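Long-range contacts in putative dehydrogenase (Amycolatopsis orientalis, PDB 5A9S), which binds NADP(H) and, as an imine reductase, probably catalyses the NADPH-dependent reduction of imines to amines: residues Q4-T9 with S62-V67; A189-S194 with Q255-E260; T243-I248 with R264-L269; V90-N95 with G115-A120; A22-R27 with A152-P157. All coordinates share one frame; numbering follows the deposited sequence.

Contact 1: residues Q4-T9 with S62-V67; sequences QNLPVT and SRLLVV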
# COMPACT_ATOMS: atom_id res chain seq x y z
N GLN A 4 -17.59 11.96 -33.71
CA GLN A 4 -17.36 10.64 -33.14
C GLN A 4 -16.27 9.89 -33.86
O GLN A 4 -15.77 8.91 -33.33
CB GLN A 4 -18.64 9.80 -33.19
CG GLN A 4 -19.80 10.34 -32.37
CD GLN A 4 -19.50 10.30 -30.88
OE1 GLN A 4 -19.19 9.25 -30.31
NE2 GLN A 4 -19.58 11.47 -30.24
N ASN A 5 -15.94 10.34 -35.09
CA ASN A 5 -14.90 9.70 -35.91
C ASN A 5 -13.63 10.57 -36.03
O ASN A 5 -12.82 10.38 -36.94
CB ASN A 5 -15.54 9.34 -37.27
CG ASN A 5 -16.91 8.62 -37.10
OD1 ASN A 5 -17.97 9.20 -37.40
ND2 ASN A 5 -16.88 7.38 -36.54
N LEU A 6 -13.47 11.51 -35.11
CA LEU A 6 -12.42 12.53 -35.13
C LEU A 6 -11.08 11.93 -35.66
O LEU A 6 -10.69 10.95 -35.12
CB LEU A 6 -12.23 13.02 -33.69
CG LEU A 6 -11.09 14.00 -33.39
CD1 LEU A 6 -11.26 15.26 -34.23
CD2 LEU A 6 -11.02 14.37 -31.90
N PRO A 7 -10.43 12.51 -36.71
CA PRO A 7 -9.08 12.00 -37.02
C PRO A 7 -8.14 12.23 -35.85
O PRO A 7 -8.26 13.22 -35.17
CB PRO A 7 -8.61 12.83 -38.25
CG PRO A 7 -9.58 13.93 -38.37
CD PRO A 7 -10.88 13.45 -37.75
N VAL A 8 -7.26 11.29 -35.61
CA VAL A 8 -6.24 11.44 -34.54
C VAL A 8 -4.95 10.93 -35.09
O VAL A 8 -4.95 9.97 -35.82
CB VAL A 8 -6.54 10.63 -33.26
CG1 VAL A 8 -5.53 10.95 -32.15
CG2 VAL A 8 -7.94 10.97 -32.78
N THR A 9 -3.85 11.59 -34.73
CA THR A 9 -2.54 11.11 -35.00
C THR A 9 -1.87 10.64 -33.69
O THR A 9 -1.91 11.35 -32.70
CB THR A 9 -1.68 12.21 -35.58
OG1 THR A 9 -2.18 12.61 -36.85
CG2 THR A 9 -0.23 11.74 -35.71
N SER A 62 -4.18 15.53 -38.70
CA SER A 62 -5.19 15.57 -37.60
C SER A 62 -5.05 16.85 -36.84
O SER A 62 -3.96 17.41 -36.76
CB SER A 62 -5.02 14.39 -36.65
OG SER A 62 -4.81 13.18 -37.36
N ARG A 63 -6.16 17.30 -36.26
CA ARG A 63 -6.12 18.40 -35.33
C ARG A 63 -5.65 17.89 -33.94
O ARG A 63 -4.96 18.63 -33.23
CB ARG A 63 -7.48 19.10 -35.17
CG ARG A 63 -7.28 20.38 -34.38
CD ARG A 63 -8.49 21.24 -34.06
NE ARG A 63 -7.98 22.40 -33.32
CZ ARG A 63 -8.26 22.75 -32.05
NH1 ARG A 63 -9.09 22.07 -31.27
NH2 ARG A 63 -7.70 23.85 -31.56
N LEU A 64 -6.05 16.69 -33.55
CA LEU A 64 -5.58 16.09 -32.28
C LEU A 64 -4.38 15.17 -32.49
O LEU A 64 -4.47 14.18 -33.26
CB LEU A 64 -6.68 15.28 -31.62
CG LEU A 64 -6.32 14.69 -30.24
CD1 LEU A 64 -6.14 15.80 -29.22
CD2 LEU A 64 -7.37 13.70 -29.80
N LEU A 65 -3.30 15.48 -31.75
CA LEU A 65 -2.02 14.75 -31.82
C LEU A 65 -1.69 14.13 -30.44
O LEU A 65 -1.44 14.82 -29.45
CB LEU A 65 -0.88 15.68 -32.24
CG LEU A 65 -1.13 16.72 -33.36
CD1 LEU A 65 0.03 17.68 -33.47
CD2 LEU A 65 -1.44 16.06 -34.73
N VAL A 66 -1.68 12.81 -30.40
CA VAL A 66 -1.43 12.08 -29.18
C VAL A 66 0.01 11.67 -29.27
O VAL A 66 0.38 10.99 -30.20
CB VAL A 66 -2.36 10.88 -29.07
CG1 VAL A 66 -1.96 10.02 -27.89
CG2 VAL A 66 -3.79 11.37 -28.97
N VAL A 67 0.84 12.12 -28.31
CA VAL A 67 2.29 11.88 -28.29
C VAL A 67 2.66 10.96 -27.15
O VAL A 67 2.34 11.21 -26.00
CB VAL A 67 3.09 13.19 -28.21
CG1 VAL A 67 4.58 12.89 -28.32
CG2 VAL A 67 2.68 14.12 -29.35
O HOH W 1 -5.63 10.95 -38.92

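Contact 2: residues A189-S194 with Q255-E260; sequences AALVGS and QGVDTE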
# COMPACT_ATOMS: atom_id res chain seq x y z
N ALA A 189 6.07 -11.13 2.34
CA ALA A 189 5.96 -12.42 1.67
C ALA A 189 7.17 -13.30 1.98
O ALA A 189 7.05 -14.52 2.08
CB ALA A 189 5.79 -12.24 0.17
N ALA A 190 8.35 -12.68 2.08
CA ALA A 190 9.54 -13.41 2.39
C ALA A 190 9.46 -13.97 3.77
O ALA A 190 9.79 -15.12 4.04
CB ALA A 190 10.76 -12.52 2.26
N LEU A 191 8.96 -13.14 4.67
CA LEU A 191 8.74 -13.52 6.04
C LEU A 191 7.80 -14.66 6.24
O LEU A 191 8.15 -15.62 6.90
CB LEU A 191 8.28 -12.34 6.83
CG LEU A 191 8.49 -12.31 8.32
CD1 LEU A 191 9.94 -12.56 8.75
CD2 LEU A 191 7.96 -10.99 8.89
N VAL A 192 6.61 -14.63 5.67
CA VAL A 192 5.73 -15.77 5.84
C VAL A 192 6.24 -16.99 5.08
O VAL A 192 6.06 -18.15 5.51
CB VAL A 192 4.24 -15.50 5.47
CG1 VAL A 192 3.68 -14.37 6.32
CG2 VAL A 192 4.04 -15.20 4.01
N GLY A 193 6.84 -16.72 3.92
CA GLY A 193 7.43 -17.78 3.11
C GLY A 193 8.52 -18.58 3.85
O GLY A 193 8.64 -19.77 3.64
N SER A 194 9.26 -17.93 4.73
CA SER A 194 10.31 -18.59 5.50
C SER A 194 9.75 -19.66 6.44
O SER A 194 10.48 -20.51 6.85
CB SER A 194 11.08 -17.56 6.33
OG SER A 194 10.30 -17.09 7.43
N GLN A 255 13.49 -15.79 11.76
CA GLN A 255 13.11 -16.50 10.56
C GLN A 255 14.19 -16.59 9.49
O GLN A 255 13.96 -17.23 8.47
CB GLN A 255 11.85 -15.86 9.94
CG GLN A 255 10.62 -15.95 10.84
CD GLN A 255 10.22 -17.39 11.17
OE1 GLN A 255 10.09 -17.73 12.32
NE2 GLN A 255 10.04 -18.23 10.15
N GLY A 256 15.33 -15.94 9.68
CA GLY A 256 16.39 -15.99 8.68
C GLY A 256 16.10 -15.10 7.47
O GLY A 256 16.63 -15.35 6.42
N VAL A 257 15.29 -14.05 7.62
CA VAL A 257 14.95 -13.17 6.50
C VAL A 257 15.69 -11.87 6.70
O VAL A 257 15.75 -11.38 7.80
CB VAL A 257 13.45 -13.00 6.39
CG1 VAL A 257 13.07 -11.91 5.39
CG2 VAL A 257 12.86 -14.34 5.98
N ASP A 258 16.25 -11.33 5.62
CA ASP A 258 17.03 -10.09 5.67
C ASP A 258 16.22 -8.97 6.30
O ASP A 258 15.02 -8.79 6.03
CB ASP A 258 17.50 -9.72 4.26
CG ASP A 258 18.55 -8.64 4.21
OD1 ASP A 258 18.46 -7.57 4.85
OD2 ASP A 258 19.47 -8.81 3.42
N THR A 259 16.83 -8.26 7.22
CA THR A 259 16.11 -7.24 7.94
C THR A 259 16.17 -5.83 7.39
O THR A 259 15.68 -4.93 7.99
CB THR A 259 16.60 -7.18 9.37
OG1 THR A 259 17.98 -6.95 9.35
CG2 THR A 259 16.36 -8.46 10.04
N GLU A 260 16.79 -5.67 6.25
CA GLU A 260 16.93 -4.36 5.61
C GLU A 260 15.69 -3.46 5.65
O GLU A 260 15.74 -2.28 6.08
CB GLU A 260 17.36 -4.61 4.16
CG GLU A 260 17.28 -3.42 3.23
CD GLU A 260 17.86 -3.66 1.87
OE1 GLU A 260 18.07 -4.79 1.39
OE2 GLU A 260 18.09 -2.63 1.23

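Contact 3: residues T243-I248 with R264-L269; sequences TTLKHI and RNKELL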
# COMPACT_ATOMS: atom_id res chain seq x y z
N THR A 243 8.91 0.33 18.94
CA THR A 243 8.82 -0.99 19.58
C THR A 243 8.25 -2.05 18.65
O THR A 243 8.77 -3.16 18.61
CB THR A 243 7.97 -0.91 20.86
OG1 THR A 243 8.48 0.15 21.67
CG2 THR A 243 8.01 -2.18 21.65
N THR A 244 7.17 -1.73 17.93
CA THR A 244 6.60 -2.66 16.99
C THR A 244 7.65 -3.04 15.93
O THR A 244 7.85 -4.20 15.64
CB THR A 244 5.34 -2.09 16.34
OG1 THR A 244 4.39 -1.80 17.38
CG2 THR A 244 4.72 -3.04 15.34
N LEU A 245 8.34 -2.06 15.38
CA LEU A 245 9.37 -2.35 14.40
C LEU A 245 10.50 -3.26 14.94
O LEU A 245 11.03 -4.11 14.20
CB LEU A 245 9.91 -1.04 13.83
CG LEU A 245 9.07 -0.61 12.57
CD1 LEU A 245 9.27 0.88 12.33
CD2 LEU A 245 9.38 -1.36 11.29
N LYS A 246 10.86 -3.09 16.22
CA LYS A 246 11.88 -3.98 16.87
C LYS A 246 11.41 -5.44 16.93
O LYS A 246 12.20 -6.34 16.70
CB LYS A 246 12.23 -3.50 18.28
CG LYS A 246 13.08 -2.23 18.33
CD LYS A 246 13.34 -1.87 19.81
CE LYS A 246 14.28 -0.68 20.00
NZ LYS A 246 13.92 0.08 21.25
N HIS A 247 10.13 -5.66 17.19
CA HIS A 247 9.58 -7.02 17.09
C HIS A 247 9.66 -7.60 15.67
O HIS A 247 9.84 -8.79 15.51
CB HIS A 247 8.12 -7.01 17.56
CG HIS A 247 7.96 -6.76 19.04
ND1 HIS A 247 6.82 -6.24 19.60
CD2 HIS A 247 8.83 -6.94 20.06
CE1 HIS A 247 6.98 -6.12 20.91
NE2 HIS A 247 8.20 -6.53 21.21
N ILE A 248 9.39 -6.76 14.66
CA ILE A 248 9.40 -7.18 13.26
C ILE A 248 10.84 -7.52 12.91
O ILE A 248 11.10 -8.56 12.35
CB ILE A 248 8.87 -6.07 12.33
CG1 ILE A 248 7.37 -5.85 12.55
CG2 ILE A 248 9.08 -6.42 10.85
CD1 ILE A 248 6.88 -4.54 11.93
N ARG A 264 15.50 -0.18 7.97
CA ARG A 264 15.38 1.17 7.39
C ARG A 264 14.13 1.92 7.88
O ARG A 264 14.19 3.11 8.20
CB ARG A 264 15.38 1.13 5.85
CG ARG A 264 16.67 0.65 5.18
CD ARG A 264 17.29 1.71 4.27
NE ARG A 264 18.73 1.60 4.04
CZ ARG A 264 19.34 0.66 3.32
NH1 ARG A 264 18.65 -0.32 2.77
NH2 ARG A 264 20.66 0.69 3.18
N ASN A 265 13.02 1.23 7.98
CA ASN A 265 11.79 1.87 8.52
C ASN A 265 11.96 2.35 9.95
O ASN A 265 11.52 3.42 10.33
CB ASN A 265 10.60 0.89 8.37
CG ASN A 265 10.13 0.79 6.94
OD1 ASN A 265 10.33 1.70 6.19
ND2 ASN A 265 9.52 -0.29 6.57
N LYS A 266 12.58 1.50 10.75
CA LYS A 266 12.90 1.84 12.14
C LYS A 266 13.86 3.02 12.24
O LYS A 266 13.66 3.90 13.08
CB LYS A 266 13.50 0.66 12.86
CG LYS A 266 13.28 0.66 14.36
CD LYS A 266 14.41 1.32 15.07
CE LYS A 266 15.30 0.40 15.92
NZ LYS A 266 16.18 1.34 16.68
N GLU A 267 14.89 3.04 11.40
CA GLU A 267 15.88 4.14 11.40
C GLU A 267 15.22 5.47 11.08
O GLU A 267 15.64 6.50 11.58
CB GLU A 267 17.02 3.91 10.41
CG GLU A 267 18.34 4.61 10.74
CD GLU A 267 18.48 6.07 10.19
OE1 GLU A 267 17.74 6.46 9.25
OE2 GLU A 267 19.33 6.88 10.68
N LEU A 268 14.24 5.44 10.20
CA LEU A 268 13.50 6.61 9.84
C LEU A 268 12.75 7.17 11.04
O LEU A 268 12.80 8.36 11.30
CB LEU A 268 12.53 6.26 8.73
CG LEU A 268 11.54 7.35 8.35
CD1 LEU A 268 12.32 8.53 7.80
CD2 LEU A 268 10.57 6.78 7.32
N LEU A 269 12.05 6.29 11.74
CA LEU A 269 11.35 6.66 13.00
C LEU A 269 12.32 7.18 14.08
O LEU A 269 12.03 8.17 14.71
CB LEU A 269 10.58 5.46 13.54
CG LEU A 269 9.12 5.36 13.17
CD1 LEU A 269 8.76 5.91 11.79
CD2 LEU A 269 8.57 3.97 13.37

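Contact 4: residues V90-N95 with G115-A120; sequences VVVNLN and GYLDGA. With NAP (NADP nicotinamide-adenine-dinucleotide phosphate), chain D.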
# COMPACT_ATOMS: atom_id res chain seq x y z
N VAL A 90 -3.64 20.49 -31.45
CA VAL A 90 -3.59 20.18 -30.02
C VAL A 90 -2.72 18.97 -29.80
O VAL A 90 -2.94 17.95 -30.39
CB VAL A 90 -5.00 19.89 -29.42
CG1 VAL A 90 -4.88 19.36 -28.00
CG2 VAL A 90 -5.84 21.15 -29.41
N VAL A 91 -1.76 19.10 -28.90
CA VAL A 91 -0.94 17.99 -28.44
C VAL A 91 -1.38 17.48 -27.07
O VAL A 91 -1.51 18.27 -26.15
CB VAL A 91 0.53 18.43 -28.33
CG1 VAL A 91 1.39 17.39 -27.62
CG2 VAL A 91 1.06 18.68 -29.73
N VAL A 92 -1.56 16.16 -26.97
CA VAL A 92 -1.78 15.46 -25.74
C VAL A 92 -0.54 14.67 -25.50
O VAL A 92 -0.31 13.70 -26.21
CB VAL A 92 -3.01 14.52 -25.86
CG1 VAL A 92 -3.21 13.70 -24.60
CG2 VAL A 92 -4.25 15.38 -26.15
N ASN A 93 0.31 15.14 -24.57
CA ASN A 93 1.61 14.52 -24.34
C ASN A 93 1.54 13.56 -23.18
O ASN A 93 1.35 13.96 -22.02
CB ASN A 93 2.63 15.61 -24.10
CG ASN A 93 4.04 15.09 -23.90
OD1 ASN A 93 4.36 13.92 -24.07
ND2 ASN A 93 4.91 16.00 -23.49
N LEU A 94 1.75 12.30 -23.47
CA LEU A 94 1.54 11.23 -22.51
C LEU A 94 2.84 10.63 -21.97
O LEU A 94 2.81 9.57 -21.35
CB LEU A 94 0.67 10.16 -23.15
CG LEU A 94 -0.86 10.10 -23.00
CD1 LEU A 94 -1.55 11.16 -22.20
CD2 LEU A 94 -1.55 9.90 -24.29
N ASN A 95 3.93 11.31 -22.22
CA ASN A 95 5.17 10.85 -21.71
C ASN A 95 6.21 11.80 -21.22
O ASN A 95 7.38 11.62 -21.51
CB ASN A 95 5.78 9.68 -22.49
CG ASN A 95 6.76 8.84 -21.63
OD1 ASN A 95 6.59 8.72 -20.46
ND2 ASN A 95 7.76 8.28 -22.24
N GLY A 115 -2.43 24.02 -28.85
CA GLY A 115 -2.98 23.63 -27.52
C GLY A 115 -2.20 22.46 -26.91
O GLY A 115 -1.60 21.63 -27.64
N TYR A 116 -2.20 22.38 -25.58
CA TYR A 116 -1.40 21.38 -24.84
C TYR A 116 -2.12 20.76 -23.63
O TYR A 116 -2.64 21.47 -22.77
CB TYR A 116 -0.11 22.00 -24.36
CG TYR A 116 0.86 20.99 -23.80
CD1 TYR A 116 1.65 20.22 -24.66
CD2 TYR A 116 0.99 20.80 -22.44
CE1 TYR A 116 2.57 19.31 -24.17
CE2 TYR A 116 1.91 19.90 -21.93
CZ TYR A 116 2.71 19.14 -22.78
OH TYR A 116 3.59 18.19 -22.28
N LEU A 117 -2.17 19.44 -23.59
CA LEU A 117 -2.53 18.71 -22.41
C LEU A 117 -1.40 17.78 -22.10
O LEU A 117 -0.88 17.10 -22.99
CB LEU A 117 -3.76 17.84 -22.64
CG LEU A 117 -5.11 18.48 -22.78
CD1 LEU A 117 -6.18 17.38 -23.01
CD2 LEU A 117 -5.43 19.29 -21.52
N ASP A 118 -1.08 17.66 -20.82
CA ASP A 118 -0.15 16.65 -20.37
C ASP A 118 -0.98 15.56 -19.65
O ASP A 118 -1.88 15.84 -18.85
CB ASP A 118 0.90 17.29 -19.46
CG ASP A 118 2.20 16.49 -19.44
OD1 ASP A 118 2.24 15.59 -18.61
OD2 ASP A 118 3.15 16.74 -20.28
N GLY A 119 -0.64 14.31 -19.88
CA GLY A 119 -1.38 13.15 -19.32
C GLY A 119 -0.45 12.12 -18.77
O GLY A 119 0.69 12.01 -19.24
N ALA A 120 -0.93 11.36 -17.81
CA ALA A 120 -0.19 10.29 -17.20
C ALA A 120 -1.02 9.04 -17.31
O ALA A 120 -2.18 9.02 -16.88
CB ALA A 120 0.10 10.58 -15.75
PA NAP D . 9.20 3.60 -24.40
O1A NAP D . 10.54 2.88 -24.55
O2A NAP D . 9.03 4.45 -23.14
O5B NAP D . 9.06 4.51 -25.71
C5B NAP D . 9.29 3.94 -26.99
C4B NAP D . 8.78 4.90 -28.04
O4B NAP D . 9.44 6.18 -27.91
C3B NAP D . 9.10 4.38 -29.42
O3B NAP D . 8.04 4.73 -30.29
C2B NAP D . 10.35 5.13 -29.77
O2B NAP D . 10.64 5.22 -31.17
C1B NAP D . 10.06 6.49 -29.16
N9A NAP D . 11.32 7.25 -29.07
C8A NAP D . 12.38 7.03 -28.27
N7A NAP D . 13.37 7.92 -28.49
C5A NAP D . 12.93 8.73 -29.46
C6A NAP D . 13.47 9.90 -30.19
N6A NAP D . 14.70 10.35 -29.88
N1A NAP D . 12.68 10.46 -31.14
C2A NAP D . 11.46 9.99 -31.45
N3A NAP D . 10.91 8.94 -30.82
C4A NAP D . 11.58 8.29 -29.85
O3 NAP D . 7.95 2.56 -24.70
PN NAP D . 6.32 2.77 -24.71
O1N NAP D . 5.68 1.57 -24.06
O2N NAP D . 5.73 3.34 -26.01
O5D NAP D . 6.15 3.90 -23.58
C5D NAP D . 5.81 5.26 -23.80
C4D NAP D . 5.62 5.88 -22.41
O4D NAP D . 4.37 5.60 -21.76
C3D NAP D . 6.70 5.38 -21.41
O3D NAP D . 7.94 6.11 -21.44
C2D NAP D . 6.07 5.41 -20.05
O2D NAP D . 6.62 6.43 -19.23
C1D NAP D . 4.56 5.59 -20.32
N1N NAP D . 3.88 4.48 -19.59
C2N NAP D . 4.24 3.19 -19.84
C3N NAP D . 3.65 2.11 -19.17
C7N NAP D . 4.06 0.70 -19.49
O7N NAP D . 4.01 -0.13 -18.57
N7N NAP D . 4.46 0.37 -20.74
C4N NAP D . 2.65 2.35 -18.21
C5N NAP D . 2.31 3.68 -17.95
C6N NAP D . 2.93 4.74 -18.65
P2B NAP D . 11.50 4.05 -31.87
O1X NAP D . 11.83 4.64 -33.22
O2X NAP D . 12.78 4.01 -31.06
O3X NAP D . 10.56 2.83 -31.77

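Contact 5: residues A22-R27 with A152-P157; sequences AALLDR and AGLGDP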
# COMPACT_ATOMS: atom_id res chain seq x y z
N ALA A 22 -4.37 1.49 -31.29
CA ALA A 22 -5.30 0.41 -31.46
C ALA A 22 -6.62 0.71 -30.76
O ALA A 22 -7.71 0.47 -31.33
CB ALA A 22 -4.70 -0.90 -30.98
N ALA A 23 -6.54 1.26 -29.56
CA ALA A 23 -7.77 1.65 -28.85
C ALA A 23 -8.57 2.70 -29.60
O ALA A 23 -9.82 2.60 -29.67
CB ALA A 23 -7.46 2.06 -27.42
N LEU A 24 -7.89 3.72 -30.15
CA LEU A 24 -8.61 4.69 -30.98
C LEU A 24 -9.21 4.11 -32.28
O LEU A 24 -10.31 4.51 -32.72
CB LEU A 24 -7.68 5.83 -31.36
CG LEU A 24 -7.23 6.73 -30.19
CD1 LEU A 24 -5.96 7.45 -30.59
CD2 LEU A 24 -8.30 7.66 -29.68
N LEU A 25 -8.46 3.21 -32.92
CA LEU A 25 -8.99 2.48 -34.08
C LEU A 25 -10.23 1.67 -33.73
O LEU A 25 -11.20 1.69 -34.48
CB LEU A 25 -7.93 1.54 -34.67
CG LEU A 25 -6.83 2.20 -35.51
CD1 LEU A 25 -5.77 1.15 -35.83
CD2 LEU A 25 -7.36 2.82 -36.81
N ASP A 26 -10.20 0.99 -32.59
CA ASP A 26 -11.37 0.24 -32.10
C ASP A 26 -12.61 1.10 -31.93
O ASP A 26 -13.71 0.62 -32.11
CB ASP A 26 -11.00 -0.46 -30.78
CG ASP A 26 -10.17 -1.65 -30.99
OD1 ASP A 26 -9.89 -1.99 -32.15
OD2 ASP A 26 -9.74 -2.24 -29.98
N ARG A 27 -12.44 2.36 -31.59
CA ARG A 27 -13.55 3.29 -31.39
C ARG A 27 -13.85 4.13 -32.58
O ARG A 27 -14.47 5.17 -32.45
CB ARG A 27 -13.28 4.14 -30.15
CG ARG A 27 -13.28 3.23 -28.98
CD ARG A 27 -12.77 3.81 -27.73
NE ARG A 27 -12.85 2.81 -26.65
CZ ARG A 27 -12.05 1.75 -26.49
NH1 ARG A 27 -11.06 1.47 -27.34
NH2 ARG A 27 -12.24 0.95 -25.44
N ALA A 152 -11.72 9.67 -23.44
CA ALA A 152 -12.43 8.62 -22.67
C ALA A 152 -12.32 7.26 -23.30
O ALA A 152 -12.35 6.26 -22.59
CB ALA A 152 -13.88 9.00 -22.44
N GLY A 153 -12.12 7.18 -24.62
CA GLY A 153 -11.87 5.90 -25.23
C GLY A 153 -10.60 5.20 -24.75
O GLY A 153 -10.48 3.97 -24.87
N LEU A 154 -9.65 5.97 -24.25
CA LEU A 154 -8.40 5.42 -23.75
C LEU A 154 -8.44 4.94 -22.30
O LEU A 154 -7.76 3.98 -21.94
CB LEU A 154 -7.30 6.44 -23.87
CG LEU A 154 -6.62 6.73 -25.18
CD1 LEU A 154 -7.07 5.92 -26.39
CD2 LEU A 154 -6.55 8.23 -25.43
N GLY A 155 -9.24 5.61 -21.50
CA GLY A 155 -9.26 5.39 -20.07
C GLY A 155 -10.09 6.50 -19.52
O GLY A 155 -10.27 7.53 -20.16
N ASP A 156 -10.64 6.25 -18.35
CA ASP A 156 -11.38 7.25 -17.65
C ASP A 156 -10.48 8.47 -17.45
O ASP A 156 -9.40 8.36 -16.87
CB ASP A 156 -11.84 6.69 -16.30
CG ASP A 156 -12.64 7.69 -15.49
OD1 ASP A 156 -13.36 8.52 -16.10
OD2 ASP A 156 -12.52 7.66 -14.25
N PRO A 157 -10.88 9.64 -18.01
CA PRO A 157 -10.00 10.80 -17.97
C PRO A 157 -10.27 11.65 -16.76
O PRO A 157 -11.38 12.16 -16.60
CB PRO A 157 -10.36 11.55 -19.26
CG PRO A 157 -11.76 11.15 -19.60
CD PRO A 157 -12.10 9.92 -18.80

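Contact 1: residues Q4-T9 with S62-V67
Thr9 meets Ser62 and Leu65 where strand 8-11 begins to run alongside strand 64-67, and its side chain can be followed outward atom by atom. CB lies 4.0 Å from CD2 of Leu65, which packs on the same face of the sheet. With chi1 at -65°, OG1 of Thr9 stands beside its own backbone N and is brought within 2.7 Å of Ser62 OG. Ala58 O provides OG1 with a further hydrogen-bonded partner. Ser62 OG in turn lies 2.8 Å from a water, which also donates a weak bond to Val8 O. The backbone evidence for parallel pairing is two nearly straight bonds: Thr9 N to Leu64 O at 3.0 Å (171° at the hydrogen) and Val66 N to Thr9 O at 2.7 Å (172°). On the other face, that of Val8, the side chains that meet are aliphatic. There Val8 CG1 approaches Val66 CG2 at 3.6 Å, the two side chains crossing at a slant, whereas Leu64 lies side by side with Val8, its CD2 4.1 Å from CG1. Leu6 reaches Leu64 more distantly, and Tyr147 and Thr150 of helix 141-152 also pack on both leucines. Hydroxyls and a water thus gather at the strand entrance on the Thr9 side, beside Leu65, while Val8, Leu64 and Val66 give apolar packing on the other face of this Rossmann-type nucleotide-binding sheet.

Contact 2: residues A189-S194 with Q255-E260
A helix end packs against an interhelical turn: Ala190, Leu191 and Ser194, near the C-terminal end of helix 166-193, meet Gln255 and Val257 in the C-terminal helical domain. One hydrogen bond joins the two, Gln255 NE2 to Ser194 OG at 3.0 Å, almost straight (173°) and in the amide plane. Ser194 OG donates back to Leu191 O at 2.7 Å; chi1 of 73° sets it between backbone N and carbonyl carbon. An alanine at Ser194 would take away this hydroxyl, and the Gln255 amide, without its acceptor, would probably be freer to turn. The remainder is apolar. Val257 lies against one helix face, CG1 3.9 Å from Ala190 CB and CG2 3.7 Å from Ser194 CB, while the side chains of Leu191 and Gln255 cross at about a right angle, Leu191 CD1 4.0 Å from Gln255 CB. Gly256, at positive phi, completes a Schellman motif ending helix 238-255. After the link 256-259, where Asp258 accepts a capping bond, helix 260-277 begins; a neighbouring subunit packs on Leu191 and Val257.

Contact 3: residues T243-I248 with R264-L269
Leu245 is the wedge that helix 238-255 drives into helix 260-277, fitting against Asn265, Lys266 and Leu269. Packing is tightest at its CD1, only 3.3 Å from CD2 of Leu269, closer than ordinary van der Waals contact. Both side-chain torsions of that leucine are off their usual values (chi1 -95°, chi2 33°), which suggests local strain. The other branch, CD2, lies 3.9 Å from Asn265 CB, and CB of Leu245 rests 3.8 Å from Lys266 CG, so the lysine chain lines one side of it. Toward solvent the fit is slack. Lys246 CG comes no nearer than 4.2 Å to Lys266 CE, and the two ammonium groups stay apart, with 5.3 Å from Lys246 NZ to Lys266 NZ. Lys266 bends at chi2 and chi3, and its charge is paired with Asp270 on its own helix. An aromatic side chain of a neighbouring subunit also packs on Leu245. With local axes 9.6 Å apart and running at 160°, the pair forms an antiparallel helical hairpin of the reductive aminase-like C-terminal domain.

Contact 4: residues V90-N95 with G115-A120
Val91, Asn93, Leu117 and Gly119 carry the backbone pairing of two parallel strands, in which four N-H groups find carbonyls. Val91 N donates to Gly115 O, Leu117 N to Val91 O, Asn93 N to Leu117 O and Gly119 N to Asn93 O, all at 2.8 to 2.9 Å. A chain of side-chain hydrogen bonds is laid over this. Asn93, with CG anti to the backbone N (chi1 -178°), sends ND2 to Tyr116 OH at 2.8 Å, a bent bond (146°) that leaves the amide plane by 20°. Tyr116 OH donates a hydrogen bond to Asp118 OD2 at 2.5 Å, on the anti lone pair, and this oxygen also bonds Ser96. A phenylalanine in place of Tyr116 would probably leave Asn93 ND2 without its acceptor and Asp118 with one donor fewer. Asn93 OD1 accepts Asn95 N at 3.2 Å, an Asx turn that helps place Asn95, whose OD1 accepts from ribose O2D of NADP at 2.6 Å and whose ND2 bonds Leu69 O. Leu94 CD1 lies against Gly119, where a side chain would collide with it. Strand 64-67 flanks strand 90-93 in the sheet; helix 99-111, the beta-alpha-beta crossover, covers Tyr116, and helix 141-152 packs on Val90 and Leu117.

Contact 5: residues A22-R27 with A152-P157
Ala23 and Leu24 of the last turn of helix 15-26, and Arg27 just beyond it, meet Gly153 and Leu154. Ala23 comes first, its CB 4.0 Å from CD1 of Leu154. Leu154 CD1 also lies 3.9 Å from Leu24 CG, the two leucines meeting at a slant; Leu24 touches Val8 and Val10 of the sheet as well. Arg27, where the helix gives out, lies over Gly153. Its chain is extended from CG to NE, which carries the guanidinium across the glycine carbonyl: Gly153 O sits over the centre of one face, 3.2 Å from CZ. Although NE is equally near, the angle is too poor for a hydrogen bond. A side chain on Gly153 would run into Arg27 CD. NH1 bonds Ala23 O at 2.9 Å in the guanidinium plane and NH2 bonds Gly129 O, while Arg27 N reaches Ala23 O from the opposite face of that carbonyl. Helix 15-26 starts within the glycine-rich GxGxxG motif of Rossmann-type domains; its far end packs against the turn from helix 141-152 to strand 156-159.

Contacts 1, 4 and 5 belong to the NADP-binding domain, whereas contacts 2 and 3 lie in the C-terminal helical domain, with the centres of contacts 1 and 3 about 52 Å apart. Contacts 1 and 4 adjoin within one buried sheet, Leu65 O 2.8 Å from Val92 N, and both are tied by parallel backbone hydrogen bonds, four in contact 4 and two in contact 1. Contact 5 backs onto that sheet, Val8 CG1 touching Leu24 CD1, but relies on side-chain packing. Contact 4 alone includes a residue bonded to the cofactor. Contact 3 pairs helices 238-255 and 260-277 without a hydrogen bond and has a lysine-bearing margin; contact 2 sets the link between them against helix 166-193, with one. A second subunit approaches both.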